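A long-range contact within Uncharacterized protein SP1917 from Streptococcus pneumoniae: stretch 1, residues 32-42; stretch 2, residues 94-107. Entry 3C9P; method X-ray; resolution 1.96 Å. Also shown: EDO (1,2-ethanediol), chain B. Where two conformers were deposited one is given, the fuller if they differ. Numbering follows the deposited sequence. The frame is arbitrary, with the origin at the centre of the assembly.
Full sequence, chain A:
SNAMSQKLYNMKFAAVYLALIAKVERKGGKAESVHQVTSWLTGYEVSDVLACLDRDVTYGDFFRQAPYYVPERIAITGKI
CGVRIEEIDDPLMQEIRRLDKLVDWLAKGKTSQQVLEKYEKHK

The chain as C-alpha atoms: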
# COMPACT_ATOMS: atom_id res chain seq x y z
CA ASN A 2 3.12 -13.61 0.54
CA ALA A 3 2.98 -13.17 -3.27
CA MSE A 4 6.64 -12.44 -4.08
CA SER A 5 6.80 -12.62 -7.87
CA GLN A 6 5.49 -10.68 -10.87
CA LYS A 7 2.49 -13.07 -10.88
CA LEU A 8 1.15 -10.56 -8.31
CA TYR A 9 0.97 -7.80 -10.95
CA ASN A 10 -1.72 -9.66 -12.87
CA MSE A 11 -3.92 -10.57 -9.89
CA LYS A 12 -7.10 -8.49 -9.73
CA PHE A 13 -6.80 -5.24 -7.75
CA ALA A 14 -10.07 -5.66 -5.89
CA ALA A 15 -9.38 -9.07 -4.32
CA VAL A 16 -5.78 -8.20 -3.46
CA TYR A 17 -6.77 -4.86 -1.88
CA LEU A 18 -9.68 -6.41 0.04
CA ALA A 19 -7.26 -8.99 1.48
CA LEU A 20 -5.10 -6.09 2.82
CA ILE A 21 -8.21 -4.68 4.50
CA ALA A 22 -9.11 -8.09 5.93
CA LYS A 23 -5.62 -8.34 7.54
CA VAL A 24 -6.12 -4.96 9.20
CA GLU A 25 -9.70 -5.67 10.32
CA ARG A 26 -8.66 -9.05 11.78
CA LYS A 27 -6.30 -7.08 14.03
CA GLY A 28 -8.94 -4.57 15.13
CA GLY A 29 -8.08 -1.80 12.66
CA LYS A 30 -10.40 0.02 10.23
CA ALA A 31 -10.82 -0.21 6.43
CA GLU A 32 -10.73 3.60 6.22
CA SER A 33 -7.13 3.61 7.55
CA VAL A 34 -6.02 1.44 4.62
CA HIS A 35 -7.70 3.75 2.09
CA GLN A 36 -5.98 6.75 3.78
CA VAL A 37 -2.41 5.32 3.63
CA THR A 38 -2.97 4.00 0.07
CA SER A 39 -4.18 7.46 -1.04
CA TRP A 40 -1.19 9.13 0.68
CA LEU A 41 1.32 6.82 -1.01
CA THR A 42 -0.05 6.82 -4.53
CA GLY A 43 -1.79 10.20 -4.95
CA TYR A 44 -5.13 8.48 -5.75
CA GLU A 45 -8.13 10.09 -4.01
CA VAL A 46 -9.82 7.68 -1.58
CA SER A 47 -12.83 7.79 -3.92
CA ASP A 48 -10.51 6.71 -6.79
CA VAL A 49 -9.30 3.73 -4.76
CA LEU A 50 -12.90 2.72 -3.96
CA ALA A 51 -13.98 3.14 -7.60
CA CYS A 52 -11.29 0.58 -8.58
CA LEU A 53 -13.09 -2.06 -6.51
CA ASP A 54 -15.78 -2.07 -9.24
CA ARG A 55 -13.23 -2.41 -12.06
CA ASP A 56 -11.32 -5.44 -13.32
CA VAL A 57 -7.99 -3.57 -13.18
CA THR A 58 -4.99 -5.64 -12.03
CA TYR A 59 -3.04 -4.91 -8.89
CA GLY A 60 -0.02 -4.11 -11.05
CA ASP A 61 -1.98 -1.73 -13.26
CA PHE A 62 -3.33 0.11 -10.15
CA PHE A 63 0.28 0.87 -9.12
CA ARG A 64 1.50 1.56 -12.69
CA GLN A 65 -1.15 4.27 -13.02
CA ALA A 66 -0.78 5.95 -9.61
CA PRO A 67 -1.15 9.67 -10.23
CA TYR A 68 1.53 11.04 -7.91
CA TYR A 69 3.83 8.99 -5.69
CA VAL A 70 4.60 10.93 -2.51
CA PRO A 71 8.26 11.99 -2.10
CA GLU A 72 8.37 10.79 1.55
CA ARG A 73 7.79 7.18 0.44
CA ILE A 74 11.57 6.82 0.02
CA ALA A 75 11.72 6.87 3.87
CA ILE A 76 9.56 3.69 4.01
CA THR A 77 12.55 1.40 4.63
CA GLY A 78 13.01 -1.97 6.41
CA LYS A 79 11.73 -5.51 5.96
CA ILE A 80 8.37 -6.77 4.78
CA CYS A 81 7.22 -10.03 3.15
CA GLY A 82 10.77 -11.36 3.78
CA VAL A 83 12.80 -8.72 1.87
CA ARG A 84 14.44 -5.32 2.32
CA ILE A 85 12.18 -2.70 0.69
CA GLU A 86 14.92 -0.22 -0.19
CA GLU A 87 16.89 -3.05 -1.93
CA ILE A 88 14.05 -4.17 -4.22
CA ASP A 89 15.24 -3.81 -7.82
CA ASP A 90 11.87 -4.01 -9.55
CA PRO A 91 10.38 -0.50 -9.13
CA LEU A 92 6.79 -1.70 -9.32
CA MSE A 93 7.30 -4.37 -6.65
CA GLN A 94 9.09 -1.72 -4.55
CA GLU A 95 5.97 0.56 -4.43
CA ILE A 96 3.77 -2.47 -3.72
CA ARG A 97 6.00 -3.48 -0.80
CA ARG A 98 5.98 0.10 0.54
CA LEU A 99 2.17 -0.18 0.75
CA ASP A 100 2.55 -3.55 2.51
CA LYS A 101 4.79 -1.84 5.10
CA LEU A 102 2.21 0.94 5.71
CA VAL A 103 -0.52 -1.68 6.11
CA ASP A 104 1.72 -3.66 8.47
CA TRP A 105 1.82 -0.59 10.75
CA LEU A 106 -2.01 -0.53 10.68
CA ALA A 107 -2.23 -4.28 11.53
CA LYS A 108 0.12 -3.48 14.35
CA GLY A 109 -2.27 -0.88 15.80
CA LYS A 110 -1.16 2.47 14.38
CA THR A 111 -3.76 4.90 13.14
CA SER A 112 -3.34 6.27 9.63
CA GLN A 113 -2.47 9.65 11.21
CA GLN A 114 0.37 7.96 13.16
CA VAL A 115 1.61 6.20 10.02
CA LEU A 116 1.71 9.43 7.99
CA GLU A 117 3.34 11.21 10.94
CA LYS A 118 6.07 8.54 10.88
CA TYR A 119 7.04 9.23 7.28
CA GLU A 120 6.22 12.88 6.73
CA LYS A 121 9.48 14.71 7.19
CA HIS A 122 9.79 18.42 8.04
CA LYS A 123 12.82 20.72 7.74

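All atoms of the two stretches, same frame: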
# COMPACT_ATOMS: atom_id res chain seq x y z
N GLU A 32 -11.03 2.21 6.57
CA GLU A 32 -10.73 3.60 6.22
C GLU A 32 -9.25 3.92 6.36
O GLU A 32 -8.71 4.66 5.55
CB GLU A 32 -11.59 4.58 7.05
CG GLU A 32 -11.57 6.02 6.54
CD GLU A 32 -12.09 6.24 5.09
OE1 GLU A 32 -12.97 5.50 4.60
OE2 GLU A 32 -11.63 7.21 4.44
N SER A 33 -8.56 3.34 7.35
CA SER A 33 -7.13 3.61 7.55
C SER A 33 -6.28 3.14 6.37
O SER A 33 -5.28 3.78 5.99
CB SER A 33 -6.63 2.94 8.83
OG SER A 33 -7.43 3.29 9.92
N VAL A 34 -6.68 2.00 5.80
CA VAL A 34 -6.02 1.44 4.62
C VAL A 34 -6.21 2.36 3.43
O VAL A 34 -5.22 2.65 2.72
CB VAL A 34 -6.52 0.01 4.27
CG1 VAL A 34 -5.82 -0.52 3.00
CG2 VAL A 34 -6.24 -0.93 5.43
N HIS A 35 -7.44 2.81 3.19
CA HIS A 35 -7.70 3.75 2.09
C HIS A 35 -6.81 5.00 2.25
O HIS A 35 -6.28 5.50 1.26
CB HIS A 35 -9.15 4.25 2.04
CG HIS A 35 -10.19 3.18 2.09
ND1 HIS A 35 -10.04 1.94 1.51
CD2 HIS A 35 -11.43 3.19 2.63
CE1 HIS A 35 -11.12 1.21 1.73
NE2 HIS A 35 -11.98 1.95 2.40
N GLN A 36 -6.74 5.52 3.47
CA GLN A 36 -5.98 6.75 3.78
C GLN A 36 -4.48 6.59 3.46
O GLN A 36 -3.89 7.44 2.81
CB GLN A 36 -6.24 7.19 5.24
CG GLN A 36 -7.67 7.81 5.44
CD GLN A 36 -8.13 7.94 6.89
OE1 GLN A 36 -7.51 7.41 7.83
NE2 GLN A 36 -9.27 8.62 7.09
N VAL A 37 -3.86 5.50 3.92
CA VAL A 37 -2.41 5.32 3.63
C VAL A 37 -2.16 4.99 2.14
O VAL A 37 -1.13 5.38 1.59
CB VAL A 37 -1.66 4.29 4.57
CG1 VAL A 37 -1.85 4.66 6.09
CG2 VAL A 37 -2.11 2.84 4.29
N THR A 38 -3.10 4.31 1.49
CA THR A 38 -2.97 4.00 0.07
C THR A 38 -3.04 5.31 -0.73
O THR A 38 -2.22 5.55 -1.63
CB THR A 38 -4.06 3.02 -0.40
OG1 THR A 38 -3.98 1.82 0.38
CG2 THR A 38 -3.89 2.69 -1.90
N SER A 39 -4.03 6.13 -0.43
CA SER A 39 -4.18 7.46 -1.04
C SER A 39 -2.92 8.34 -0.85
O SER A 39 -2.43 8.95 -1.79
CB SER A 39 -5.39 8.16 -0.42
OG SER A 39 -5.53 9.48 -0.96
N TRP A 40 -2.41 8.38 0.37
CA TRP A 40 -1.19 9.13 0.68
C TRP A 40 -0.01 8.68 -0.19
O TRP A 40 0.65 9.50 -0.82
CB TRP A 40 -0.86 8.98 2.17
CG TRP A 40 0.41 9.69 2.54
CD1 TRP A 40 0.59 11.02 2.76
CD2 TRP A 40 1.67 9.07 2.72
NE1 TRP A 40 1.90 11.27 3.09
CE2 TRP A 40 2.58 10.08 3.08
CE3 TRP A 40 2.12 7.74 2.67
CZ2 TRP A 40 3.92 9.83 3.34
CZ3 TRP A 40 3.46 7.49 2.91
CH2 TRP A 40 4.33 8.52 3.28
N LEU A 41 0.20 7.38 -0.26
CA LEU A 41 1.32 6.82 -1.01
C LEU A 41 1.26 7.09 -2.50
O LEU A 41 2.27 7.50 -3.11
CB LEU A 41 1.41 5.29 -0.79
CG LEU A 41 2.43 4.57 -1.66
CD1 LEU A 41 3.88 5.00 -1.27
CD2 LEU A 41 2.28 3.06 -1.52
N THR A 42 0.09 6.86 -3.08
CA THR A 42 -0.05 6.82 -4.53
C THR A 42 -0.53 8.13 -5.16
O THR A 42 -0.34 8.34 -6.35
CB THR A 42 -1.05 5.72 -4.93
OG1 THR A 42 -2.30 6.05 -4.34
CG2 THR A 42 -0.59 4.33 -4.42
N GLN A 94 8.64 -2.56 -5.65
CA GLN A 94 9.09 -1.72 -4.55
C GLN A 94 7.96 -0.85 -3.99
O GLN A 94 7.82 -0.75 -2.78
CB GLN A 94 10.36 -0.94 -4.93
CG GLN A 94 10.98 -0.18 -3.79
CD GLN A 94 12.26 0.55 -4.21
OE1 GLN A 94 12.24 1.39 -5.11
NE2 GLN A 94 13.36 0.23 -3.56
N GLU A 95 7.14 -0.24 -4.86
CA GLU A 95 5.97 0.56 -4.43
C GLU A 95 4.93 -0.31 -3.75
O GLU A 95 4.32 0.09 -2.76
CB GLU A 95 5.32 1.31 -5.62
CG GLU A 95 6.27 2.23 -6.44
CD GLU A 95 6.97 3.32 -5.61
OE1 GLU A 95 6.79 3.37 -4.38
OE2 GLU A 95 7.69 4.15 -6.22
N ILE A 96 4.73 -1.51 -4.29
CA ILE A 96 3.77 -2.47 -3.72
C ILE A 96 4.20 -2.83 -2.30
O ILE A 96 3.37 -2.87 -1.38
CB ILE A 96 3.67 -3.74 -4.61
CG1 ILE A 96 2.84 -3.41 -5.87
CG2 ILE A 96 3.11 -4.96 -3.83
CD1 ILE A 96 2.79 -4.54 -6.98
N ARG A 97 5.49 -3.09 -2.11
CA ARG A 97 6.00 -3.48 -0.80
C ARG A 97 5.99 -2.30 0.16
O ARG A 97 5.83 -2.50 1.35
CB ARG A 97 7.40 -4.09 -0.90
CG ARG A 97 7.41 -5.47 -1.59
CD ARG A 97 6.60 -6.49 -0.76
NE ARG A 97 6.70 -7.84 -1.31
CZ ARG A 97 5.67 -8.57 -1.73
NH1 ARG A 97 4.44 -8.10 -1.68
NH2 ARG A 97 5.88 -9.79 -2.19
N ARG A 98 6.14 -1.08 -0.35
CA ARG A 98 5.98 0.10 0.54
C ARG A 98 4.55 0.18 1.07
O ARG A 98 4.35 0.45 2.26
CB ARG A 98 6.37 1.40 -0.17
CG ARG A 98 7.86 1.56 -0.40
CD ARG A 98 8.16 2.77 -1.26
NE ARG A 98 9.60 2.95 -1.37
CZ ARG A 98 10.26 3.39 -2.44
NH1 ARG A 98 9.62 3.68 -3.57
NH2 ARG A 98 11.57 3.52 -2.38
N LEU A 99 3.56 -0.08 0.21
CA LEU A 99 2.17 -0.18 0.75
C LEU A 99 2.01 -1.29 1.80
O LEU A 99 1.36 -1.10 2.85
CB LEU A 99 1.11 -0.31 -0.35
CG LEU A 99 -0.34 -0.33 0.19
CD1 LEU A 99 -0.68 0.95 0.94
CD2 LEU A 99 -1.35 -0.60 -0.94
N ASP A 100 2.62 -2.45 1.54
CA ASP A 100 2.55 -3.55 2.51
C ASP A 100 3.10 -3.13 3.87
O ASP A 100 2.56 -3.55 4.90
CB ASP A 100 3.30 -4.79 2.05
CG ASP A 100 2.59 -5.52 0.89
OD1 ASP A 100 1.34 -5.61 0.84
OD2 ASP A 100 3.31 -6.03 0.02
N LYS A 101 4.19 -2.35 3.86
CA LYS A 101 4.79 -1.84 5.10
C LYS A 101 3.82 -0.90 5.83
O LYS A 101 3.66 -1.01 7.05
CB LYS A 101 6.13 -1.12 4.81
CG LYS A 101 6.93 -0.69 6.03
CD LYS A 101 7.36 -1.89 6.86
CE LYS A 101 8.65 -1.60 7.62
NZ LYS A 101 8.95 -2.80 8.47
N LEU A 102 3.17 0.00 5.09
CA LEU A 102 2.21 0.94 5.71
C LEU A 102 1.04 0.18 6.35
O LEU A 102 0.59 0.53 7.44
CB LEU A 102 1.69 1.98 4.70
CG LEU A 102 2.75 2.85 3.99
CD1 LEU A 102 2.12 3.77 2.89
CD2 LEU A 102 3.51 3.69 5.02
N VAL A 103 0.58 -0.86 5.66
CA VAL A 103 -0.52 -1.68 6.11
C VAL A 103 -0.07 -2.52 7.30
O VAL A 103 -0.85 -2.76 8.22
CB VAL A 103 -1.07 -2.58 4.98
CG1 VAL A 103 -2.09 -3.55 5.51
CG2 VAL A 103 -1.76 -1.70 3.92
N ASP A 104 1.19 -2.95 7.29
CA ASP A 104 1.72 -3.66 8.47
C ASP A 104 1.65 -2.79 9.73
O ASP A 104 1.23 -3.28 10.78
CB ASP A 104 3.12 -4.18 8.23
CG ASP A 104 3.50 -5.29 9.21
OD1 ASP A 104 2.68 -6.21 9.46
OD2 ASP A 104 4.62 -5.22 9.73
N TRP A 105 2.01 -1.51 9.62
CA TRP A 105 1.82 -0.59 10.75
C TRP A 105 0.37 -0.56 11.23
O TRP A 105 0.14 -0.58 12.42
CB TRP A 105 2.29 0.84 10.44
CG TRP A 105 3.78 1.00 10.36
CD1 TRP A 105 4.51 1.36 9.24
CD2 TRP A 105 4.73 0.84 11.42
NE1 TRP A 105 5.85 1.42 9.55
CE2 TRP A 105 6.02 1.10 10.87
CE3 TRP A 105 4.63 0.49 12.78
CZ2 TRP A 105 7.19 1.02 11.64
CZ3 TRP A 105 5.82 0.40 13.55
CH2 TRP A 105 7.08 0.67 12.97
N LEU A 106 -0.59 -0.49 10.31
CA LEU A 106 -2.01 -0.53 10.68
C LEU A 106 -2.41 -1.83 11.41
O LEU A 106 -3.17 -1.77 12.40
CB LEU A 106 -2.91 -0.26 9.47
CG LEU A 106 -2.64 1.02 8.67
CD1 LEU A 106 -3.56 1.11 7.45
CD2 LEU A 106 -2.81 2.24 9.55
N ALA A 107 -1.94 -2.98 10.92
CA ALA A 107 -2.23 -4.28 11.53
C ALA A 107 -1.61 -4.36 12.91
O ALA A 107 -2.10 -5.07 13.80
CB ALA A 107 -1.72 -5.42 10.67
C1 EDO B . 1.28 -7.87 -1.70
O1 EDO B . 1.21 -8.77 -0.59
C2 EDO B . -0.12 -7.36 -1.98
O2 EDO B . -0.92 -7.57 -0.81

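How do the two backbones lie against each other? Both stretches are helical, and they run roughly antiparallel, their directions 147° apart and their axes 9.9 Å apart at closest approach. Ser33 therefore lies near Leu106 and Thr38 near Leu99; Val34 and Val103 come closest, CA to CA, at 6.5 Å.

What holds the helices together? Apolar packing does, since no hydrogen bond crosses between them. Val37 points toward the partner helix, and its CG2 lies 3.9 Å from both Leu102 CB and Leu106 CD1, and 4.1 Å from Leu99 CD1. Leu41 extends the patch: its CD2 is 3.8 Å from Leu99 CB, its CB 4.0 Å from Leu102 CD1. That same Leu102 CD1 meets the edge of the Trp40 ring, 4.0 Å from CZ3. At the other end, Leu106 CD1 sits 3.9 Å from Val34 CG2.

How are polar groups accommodated beside this surface? Two of them bond within their own helix: Thr38 OG1 donates to Val34 O at 2.8 Å, one turn back, which satisfies the hydroxyl although Leu99 CD1 lies only 3.5 Å from OG1. On the other helix, Arg98 turns its end away from the contact, and its NH1 forms a salt bridge with Glu95 OE1 at 3.0 Å.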